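Local coordinates for quinoline 2-oxidoreductase small subunit (Pseudomonas putida, PDB 1T3Q), which carries two [2Fe-2S] clusters that probably relay electrons from the molybdenum site to FAD in an enzyme oxidising quinoline, at residues Phe99-Ala104 and Ile154-Val159; Phe23-Arg28 and Thr70-Ala75. All coordinates share one frame; numbering follows the deposited sequence.

Contact 1: Phe99-Ala104 and Ile154-Val159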
ATOM      1  N   PHE A  99      17.135 -24.887   2.548  1.00 16.20           N
ATOM      2  CA  PHE A  99      16.778 -24.141   3.760  1.00 16.87           C
ATOM      3  C   PHE A  99      15.290 -24.354   4.053  1.00 17.58           C
ATOM      4  O   PHE A  99      14.889 -24.559   5.202  1.00 16.60           O
ATOM      5  CB  PHE A  99      17.044 -22.638   3.564  1.00 16.13           C
ATOM      6  CG  PHE A  99      18.368 -22.177   4.104  1.00 17.01           C
ATOM      7  CD1 PHE A  99      19.561 -22.752   3.664  1.00 16.50           C
ATOM      8  CD2 PHE A  99      18.425 -21.162   5.055  1.00 15.93           C
ATOM      9  CE1 PHE A  99      20.787 -22.324   4.163  1.00 17.43           C
ATOM     10  CE2 PHE A  99      19.653 -20.723   5.562  1.00 16.32           C
ATOM     11  CZ  PHE A  99      20.835 -21.304   5.115  1.00 18.41           C
ATOM     12  N   ARG A 100      14.477 -24.308   3.000  1.00 17.41           N
ATOM     13  CA  ARG A 100      13.039 -24.480   3.130  1.00 18.89           C
ATOM     14  C   ARG A 100      12.667 -25.900   3.557  1.00 19.41           C
ATOM     15  O   ARG A 100      11.879 -26.089   4.486  1.00 18.77           O
ATOM     16  CB  ARG A 100      12.344 -24.153   1.806  1.00 20.08           C
ATOM     17  CG  ARG A 100      10.835 -24.153   1.907  1.00 26.01           C
ATOM     18  CD  ARG A 100      10.184 -24.041   0.549  1.00 32.54           C
ATOM     19  NE  ARG A 100       8.732 -23.983   0.672  1.00 41.07           N
ATOM     20  CZ  ARG A 100       7.890 -24.285  -0.310  1.00 43.37           C
ATOM     21  NH1 ARG A 100       8.363 -24.667  -1.488  1.00 45.78           N
ATOM     22  NH2 ARG A 100       6.579 -24.204  -0.112  1.00 43.82           N
ATOM     23  N   ARG A 101      13.230 -26.895   2.876  1.00 19.25           N
ATOM     24  CA  ARG A 101      12.939 -28.290   3.199  1.00 19.02           C
ATOM     25  C   ARG A 101      13.322 -28.662   4.629  1.00 18.15           C
ATOM     26  O   ARG A 101      12.644 -29.469   5.266  1.00 17.86           O
ATOM     27  CB  ARG A 101      13.657 -29.230   2.218  1.00 20.22           C
ATOM     28  CG  ARG A 101      13.080 -29.217   0.812  1.00 22.05           C
ATOM     29  CD  ARG A 101      13.710 -30.284  -0.085  1.00 22.05           C
ATOM     30  NE  ARG A 101      15.091 -29.983  -0.466  1.00 22.52           N
ATOM     31  CZ  ARG A 101      16.167 -30.508   0.107  1.00 22.90           C
ATOM     32  NH1 ARG A 101      17.374 -30.168  -0.322  1.00 23.79           N
ATOM     33  NH2 ARG A 101      16.042 -31.378   1.102  1.00 25.24           N
ATOM     34  N   HIS A 102      14.400 -28.073   5.137  1.00 16.81           N
ATOM     35  CA  HIS A 102      14.853 -28.374   6.490  1.00 16.14           C
ATOM     36  C   HIS A 102      14.356 -27.393   7.545  1.00 15.59           C
ATOM     37  O   HIS A 102      14.733 -27.501   8.710  1.00 16.17           O
ATOM     38  CB  HIS A 102      16.386 -28.424   6.548  1.00 17.17           C
ATOM     39  CG  HIS A 102      16.977 -29.634   5.890  1.00 20.07           C
ATOM     40  ND1 HIS A 102      17.320 -29.665   4.555  1.00 22.87           N
ATOM     41  CD2 HIS A 102      17.267 -30.862   6.381  1.00 19.09           C
ATOM     42  CE1 HIS A 102      17.799 -30.860   4.252  1.00 20.76           C
ATOM     43  NE2 HIS A 102      17.778 -31.605   5.342  1.00 23.81           N
ATOM     44  N   HIS A 103      13.514 -26.452   7.140  1.00 16.14           N
ATOM     45  CA  HIS A 103      12.992 -25.446   8.070  1.00 14.89           C
ATOM     46  C   HIS A 103      14.179 -24.759   8.750  1.00 14.24           C
ATOM     47  O   HIS A 103      14.338 -24.804   9.973  1.00 16.64           O
ATOM     48  CB  HIS A 103      12.070 -26.102   9.111  1.00 15.04           C
ATOM     49  CG  HIS A 103      11.382 -25.120  10.016  1.00 14.87           C
ATOM     50  ND1 HIS A 103      10.866 -23.925   9.561  1.00 16.58           N
ATOM     51  CD2 HIS A 103      11.087 -25.177  11.338  1.00 15.68           C
ATOM     52  CE1 HIS A 103      10.281 -23.289  10.561  1.00 16.12           C
ATOM     53  NE2 HIS A 103      10.402 -24.026  11.651  1.00 17.03           N
ATOM     54  N   ALA A 104      15.013 -24.123   7.933  1.00 14.69           N
ATOM     55  CA  ALA A 104      16.209 -23.430   8.406  1.00 16.76           C
ATOM     56  C   ALA A 104      15.973 -21.944   8.693  1.00 15.57           C
ATOM     57  O   ALA A 104      16.917 -21.198   8.927  1.00 17.37           O
ATOM     58  CB  ALA A 104      17.338 -23.583   7.381  1.00 15.18           C
ATOM     59  N   ILE A 154      22.666 -26.852   4.944  1.00 18.85           N
ATOM     60  CA  ILE A 154      23.943 -26.668   4.258  1.00 20.15           C
ATOM     61  C   ILE A 154      24.664 -27.974   3.912  1.00 19.90           C
ATOM     62  O   ILE A 154      25.381 -28.041   2.912  1.00 20.59           O
ATOM     63  CB  ILE A 154      24.883 -25.774   5.096  1.00 20.10           C
ATOM     64  CG1 ILE A 154      24.246 -24.392   5.268  1.00 17.69           C
ATOM     65  CG2 ILE A 154      26.255 -25.659   4.420  1.00 19.16           C
ATOM     66  CD1 ILE A 154      24.938 -23.509   6.287  1.00 16.37           C
ATOM     67  N   THR A 155      24.466 -29.006   4.726  1.00 18.46           N
ATOM     68  CA  THR A 155      25.116 -30.293   4.493  1.00 20.18           C
ATOM     69  C   THR A 155      24.245 -31.276   3.725  1.00 19.00           C
ATOM     70  O   THR A 155      24.614 -32.438   3.560  1.00 20.25           O
ATOM     71  CB  THR A 155      25.543 -30.958   5.823  1.00 20.70           C
ATOM     72  OG1 THR A 155      24.412 -31.063   6.699  1.00 20.84           O
ATOM     73  CG2 THR A 155      26.634 -30.146   6.499  1.00 20.75           C
ATOM     74  N   ASP A 156      23.091 -30.809   3.260  1.00 18.46           N
ATOM     75  CA  ASP A 156      22.169 -31.648   2.499  1.00 20.22           C
ATOM     76  C   ASP A 156      22.886 -32.141   1.242  1.00 19.64           C
ATOM     77  O   ASP A 156      23.544 -31.365   0.551  1.00 17.37           O
ATOM     78  CB  ASP A 156      20.932 -30.836   2.103  1.00 20.69           C
ATOM     79  CG  ASP A 156      19.888 -31.672   1.393  1.00 24.37           C
ATOM     80  OD1 ASP A 156      18.982 -32.194   2.073  1.00 23.66           O
ATOM     81  OD2 ASP A 156      19.976 -31.813   0.151  1.00 24.06           O
ATOM     82  N   PRO A 157      22.751 -33.438   0.917  1.00 22.14           N
ATOM     83  CA  PRO A 157      23.414 -33.992  -0.271  1.00 21.91           C
ATOM     84  C   PRO A 157      23.057 -33.328  -1.605  1.00 21.77           C
ATOM     85  O   PRO A 157      23.880 -33.291  -2.515  1.00 22.86           O
ATOM     86  CB  PRO A 157      23.039 -35.476  -0.215  1.00 23.78           C
ATOM     87  CG  PRO A 157      21.708 -35.470   0.492  1.00 24.94           C
ATOM     88  CD  PRO A 157      21.929 -34.460   1.593  1.00 21.92           C
ATOM     89  N   ALA A 158      21.843 -32.798  -1.723  1.00 20.04           N
ATOM     90  CA  ALA A 158      21.431 -32.126  -2.954  1.00 21.07           C
ATOM     91  C   ALA A 158      22.189 -30.806  -3.092  1.00 21.60           C
ATOM     92  O   ALA A 158      22.473 -30.349  -4.204  1.00 20.37           O
ATOM     93  CB  ALA A 158      19.931 -31.871  -2.946  1.00 20.13           C
ATOM     94  N   VAL A 159      22.510 -30.198  -1.952  1.00 21.16           N
ATOM     95  CA  VAL A 159      23.257 -28.943  -1.934  1.00 21.48           C
ATOM     96  C   VAL A 159      24.703 -29.201  -2.355  1.00 22.24           C
ATOM     97  O   VAL A 159      25.275 -28.453  -3.152  1.00 22.90           O
ATOM     98  CB  VAL A 159      23.244 -28.303  -0.520  1.00 22.19           C
ATOM     99  CG1 VAL A 159      24.206 -27.125  -0.465  1.00 21.61           C
ATOM    100  CG2 VAL A 159      21.841 -27.843  -0.180  1.00 20.31           C
TER
HETATM  101  O   HOH W   1      19.353 -34.271   4.294  1.00 35.42           O
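Arg101 and Asp156 meet in a salt bridge that joins two helix ends in the helical second [2Fe-2S] domain. Arg101 lies in the last turn of helix 94-101, which ends in a Schellman motif at His103, and Asp156 is the N-cap of helix 157-164. Asp156 OD2 takes two bonds from opposite faces of the carboxylate. On one face Arg101 NH1 donates to Asp156 OD2 over 3.1 Å (N-H...O 154°), arriving 67° above the plane; on the other Asp156 OD2 caps Ala158 N, accepting from it at 2.8 Å. The guanidinium has a further partner, since Arg101 NE is bridged to Asp97. Asp156 OD1 accepts from water 1 at 3.1 Å, but its place is less certain because His102 CE1 is modelled too close, so the 3.2 Å bond from Arg101 NH2 to Asp156 OD1 is doubtful. Water 1 also lies 3.3 Å from His102 NE2, while His102 ND1 is hydrogen-bonded to Ser98 O. An alanine in place of Asp156 would probably leave the first turn of helix 157-164 without its side-chain cap and Arg101 NH1 without this carboxylate. Deeper in, Phe99 and Ile154 lie side by side, with Phe99 CE1 4.2 Å from Ile154 CG1.

Contact 2: Phe23-Arg28 and Thr70-Ala75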
ATOM      1  N   PHE A  23      25.423   4.421  -8.675  1.00 23.86           N
ATOM      2  CA  PHE A  23      24.601   5.052  -7.649  1.00 25.80           C
ATOM      3  C   PHE A  23      25.353   6.174  -6.944  1.00 26.00           C
ATOM      4  O   PHE A  23      26.586   6.166  -6.874  1.00 26.01           O
ATOM      5  CB  PHE A  23      24.105   4.001  -6.642  1.00 23.40           C
ATOM      6  CG  PHE A  23      25.193   3.149  -6.051  1.00 23.85           C
ATOM      7  CD1 PHE A  23      25.844   3.532  -4.885  1.00 22.45           C
ATOM      8  CD2 PHE A  23      25.576   1.960  -6.671  1.00 23.46           C
ATOM      9  CE1 PHE A  23      26.859   2.750  -4.342  1.00 22.37           C
ATOM     10  CE2 PHE A  23      26.593   1.168  -6.137  1.00 23.41           C
ATOM     11  CZ  PHE A  23      27.237   1.563  -4.971  1.00 24.29           C
ATOM     12  N   TYR A  24      24.603   7.148  -6.442  1.00 25.94           N
ATOM     13  CA  TYR A  24      25.184   8.289  -5.752  1.00 26.04           C
ATOM     14  C   TYR A  24      24.958   8.196  -4.259  1.00 25.37           C
ATOM     15  O   TYR A  24      23.838   7.983  -3.804  1.00 24.20           O
ATOM     16  CB  TYR A  24      24.594   9.591  -6.292  1.00 28.80           C
ATOM     17  CG  TYR A  24      25.042   9.892  -7.699  1.00 31.96           C
ATOM     18  CD1 TYR A  24      24.568   9.146  -8.778  1.00 32.75           C
ATOM     19  CD2 TYR A  24      25.984  10.888  -7.948  1.00 32.46           C
ATOM     20  CE1 TYR A  24      25.025   9.386 -10.069  1.00 35.76           C
ATOM     21  CE2 TYR A  24      26.447  11.133  -9.231  1.00 34.99           C
ATOM     22  CZ  TYR A  24      25.965  10.378 -10.286  1.00 35.79           C
ATOM     23  OH  TYR A  24      26.438  10.614 -11.554  1.00 41.78           O
ATOM     24  N   VAL A  25      26.032   8.366  -3.499  1.00 25.34           N
ATOM     25  CA  VAL A  25      25.965   8.275  -2.051  1.00 25.37           C
ATOM     26  C   VAL A  25      26.935   9.220  -1.367  1.00 25.17           C
ATOM     27  O   VAL A  25      27.894   9.702  -1.976  1.00 24.98           O
ATOM     28  CB  VAL A  25      26.303   6.840  -1.572  1.00 25.36           C
ATOM     29  CG1 VAL A  25      25.236   5.868  -2.037  1.00 26.85           C
ATOM     30  CG2 VAL A  25      27.671   6.423  -2.107  1.00 25.63           C
ATOM     31  N   GLU A  26      26.673   9.486  -0.092  1.00 24.04           N
ATOM     32  CA  GLU A  26      27.558  10.323   0.707  1.00 25.42           C
ATOM     33  C   GLU A  26      28.523   9.352   1.370  1.00 23.63           C
ATOM     34  O   GLU A  26      28.170   8.199   1.622  1.00 23.50           O
ATOM     35  CB  GLU A  26      26.788  11.067   1.796  1.00 26.46           C
ATOM     36  CG  GLU A  26      25.771  12.061   1.295  1.00 32.62           C
ATOM     37  CD  GLU A  26      25.140  12.840   2.425  1.00 35.11           C
ATOM     38  OE1 GLU A  26      24.484  12.222   3.286  1.00 37.66           O
ATOM     39  OE2 GLU A  26      25.307  14.076   2.460  1.00 41.57           O
ATOM     40  N   PRO A  27      29.753   9.801   1.664  1.00 22.66           N
ATOM     41  CA  PRO A  27      30.739   8.928   2.307  1.00 22.12           C
ATOM     42  C   PRO A  27      30.252   8.369   3.651  1.00 20.54           C
ATOM     43  O   PRO A  27      30.610   7.256   4.027  1.00 21.11           O
ATOM     44  CB  PRO A  27      31.952   9.845   2.474  1.00 21.74           C
ATOM     45  CG  PRO A  27      31.834  10.771   1.292  1.00 22.17           C
ATOM     46  CD  PRO A  27      30.356  11.091   1.282  1.00 22.20           C
ATOM     47  N   ARG A  28      29.427   9.144   4.355  1.00 18.76           N
ATOM     48  CA  ARG A  28      28.904   8.752   5.667  1.00 19.28           C
ATOM     49  C   ARG A  28      27.920   7.587   5.676  1.00 17.95           C
ATOM     50  O   ARG A  28      27.528   7.118   6.745  1.00 18.42           O
ATOM     51  CB  ARG A  28      28.230   9.952   6.350  1.00 17.92           C
ATOM     52  CG  ARG A  28      26.893  10.354   5.723  1.00 18.18           C
ATOM     53  CD  ARG A  28      26.286  11.574   6.418  1.00 19.61           C
ATOM     54  NE  ARG A  28      26.169  11.388   7.864  1.00 21.88           N
ATOM     55  CZ  ARG A  28      25.722  12.318   8.707  1.00 20.57           C
ATOM     56  NH1 ARG A  28      25.649  12.066  10.007  1.00 20.41           N
ATOM     57  NH2 ARG A  28      25.345  13.504   8.250  1.00 19.62           N
ATOM     58  N   THR A  70      31.304  -1.488   5.719  1.00 17.74           N
ATOM     59  CA  THR A  70      31.928  -1.165   4.441  1.00 17.82           C
ATOM     60  C   THR A  70      31.279   0.140   4.004  1.00 17.07           C
ATOM     61  O   THR A  70      30.058   0.229   3.965  1.00 18.57           O
ATOM     62  CB  THR A  70      31.631  -2.232   3.355  1.00 18.50           C
ATOM     63  OG1 THR A  70      32.126  -3.511   3.774  1.00 18.10           O
ATOM     64  CG2 THR A  70      32.301  -1.839   2.034  1.00 17.75           C
ATOM     65  N   LEU A  71      32.068   1.167   3.696  1.00 18.05           N
ATOM     66  CA  LEU A  71      31.458   2.416   3.251  1.00 15.93           C
ATOM     67  C   LEU A  71      30.860   2.145   1.877  1.00 17.44           C
ATOM     68  O   LEU A  71      31.419   1.371   1.089  1.00 16.72           O
ATOM     69  CB  LEU A  71      32.499   3.543   3.138  1.00 15.98           C
ATOM     70  CG  LEU A  71      33.281   3.985   4.381  1.00 17.69           C
ATOM     71  CD1 LEU A  71      34.205   5.137   4.004  1.00 17.23           C
ATOM     72  CD2 LEU A  71      32.321   4.433   5.480  1.00 16.72           C
ATOM     73  N   ALA A  72      29.728   2.768   1.581  1.00 14.61           N
ATOM     74  CA  ALA A  72      29.111   2.572   0.281  1.00 16.51           C
ATOM     75  C   ALA A  72      30.108   2.991  -0.797  1.00 17.61           C
ATOM     76  O   ALA A  72      30.188   2.361  -1.852  1.00 16.88           O
ATOM     77  CB  ALA A  72      27.826   3.400   0.173  1.00 15.33           C
ATOM     78  N   VAL A  73      30.879   4.045  -0.536  1.00 16.36           N
ATOM     79  CA  VAL A  73      31.853   4.496  -1.526  1.00 17.87           C
ATOM     80  C   VAL A  73      32.975   3.481  -1.753  1.00 18.07           C
ATOM     81  O   VAL A  73      33.669   3.538  -2.765  1.00 20.04           O
ATOM     82  CB  VAL A  73      32.470   5.879  -1.163  1.00 16.38           C
ATOM     83  CG1 VAL A  73      31.388   6.942  -1.175  1.00 18.33           C
ATOM     84  CG2 VAL A  73      33.167   5.827   0.188  1.00 16.62           C
ATOM     85  N   GLN A  74      33.147   2.540  -0.828  1.00 18.97           N
ATOM     86  CA  GLN A  74      34.186   1.526  -0.993  1.00 19.30           C
ATOM     87  C   GLN A  74      33.727   0.393  -1.903  1.00 18.62           C
ATOM     88  O   GLN A  74      34.450  -0.579  -2.109  1.00 19.84           O
ATOM     89  CB  GLN A  74      34.623   0.973   0.366  1.00 19.54           C
ATOM     90  CG  GLN A  74      35.395   1.993   1.191  1.00 19.21           C
ATOM     91  CD  GLN A  74      35.771   1.488   2.566  1.00 19.62           C
ATOM     92  OE1 GLN A  74      34.917   1.054   3.333  1.00 19.16           O
ATOM     93  NE2 GLN A  74      37.056   1.550   2.889  1.00 21.18           N
ATOM     94  N   ALA A  75      32.529   0.527  -2.463  1.00 19.13           N
ATOM     95  CA  ALA A  75      32.010  -0.495  -3.366  1.00 20.25           C
ATOM     96  C   ALA A  75      32.531  -0.239  -4.777  1.00 20.97           C
ATOM     97  O   ALA A  75      32.386  -1.080  -5.668  1.00 20.27           O
ATOM     98  CB  ALA A  75      30.488  -0.476  -3.367  1.00 20.08           C
TER
HETATM   99  O   HOH W   2      29.900   5.709   1.589  1.00 18.77           O
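Val25 meets Ala72 and Val73 where the end of strand 19-25 packs on a short 3-10 turn, within the beta-grasp fold of the plant-type ferredoxin domain. The tight part is mostly apolar. Val25 CG1 is anti to the carbonyl carbon (chi1 -66°), while Val25 CG2 lies between the backbone N and carbonyl carbon and touches Ala72 CB at 3.8 Å and Val73 CG1 at 3.9 Å. Phe23 comes in by its ring edge, with Phe23 CZ 4.2 Å from Ala75 CB; Ala72 O also lies near the ring plane. Buried Pro27 belongs to this close part, Leu71 CD2 resting 3.6 Å from Pro27 O. No direct hydrogen bond joins the segments, but water 2 bridges them, accepting from Val73 N at 2.9 Å and lying 3.0 Å from Pro27 O, to which it can donate. The looser, solvent side is at Glu26, partly exposed, whose bond to CB points away from residues 70-75. Within the turn, Gln74 OE1 accepts from Leu71 N on a lone pair, and Gln74 NE2 bonds to Asp52 of the medium subunit. Strand 10-16 pairs with strand 19-25 through Ile12 and Met10, and helix 31-39 sets Ala34 against both Val25 and Ala72 and Val38 against Phe23 and Val25.

Overall arrangement
From the N terminus, the chain runs through strands 10-16 and 19-25 and opens contact 2 at the end of the second. The 41 residues that follow hold helix 31-39, the cysteines of the first cluster and the hairpin 57-66, before residues 70-75 close the loop, joining edge strand 19-25 to the connection between strands 63-66 and 79-81. Beyond strand 79-81 the chain turns helical. Contact 1 opens at the end of helix 94-101 and closes 49 residues later, past the second cluster's ligands, tying that end to the start of helix 157-164. The loops are in series, neither nested nor crossed. The centres of contacts 1 and 2 lie about 35 Å apart, on opposite sides of the chain's centre.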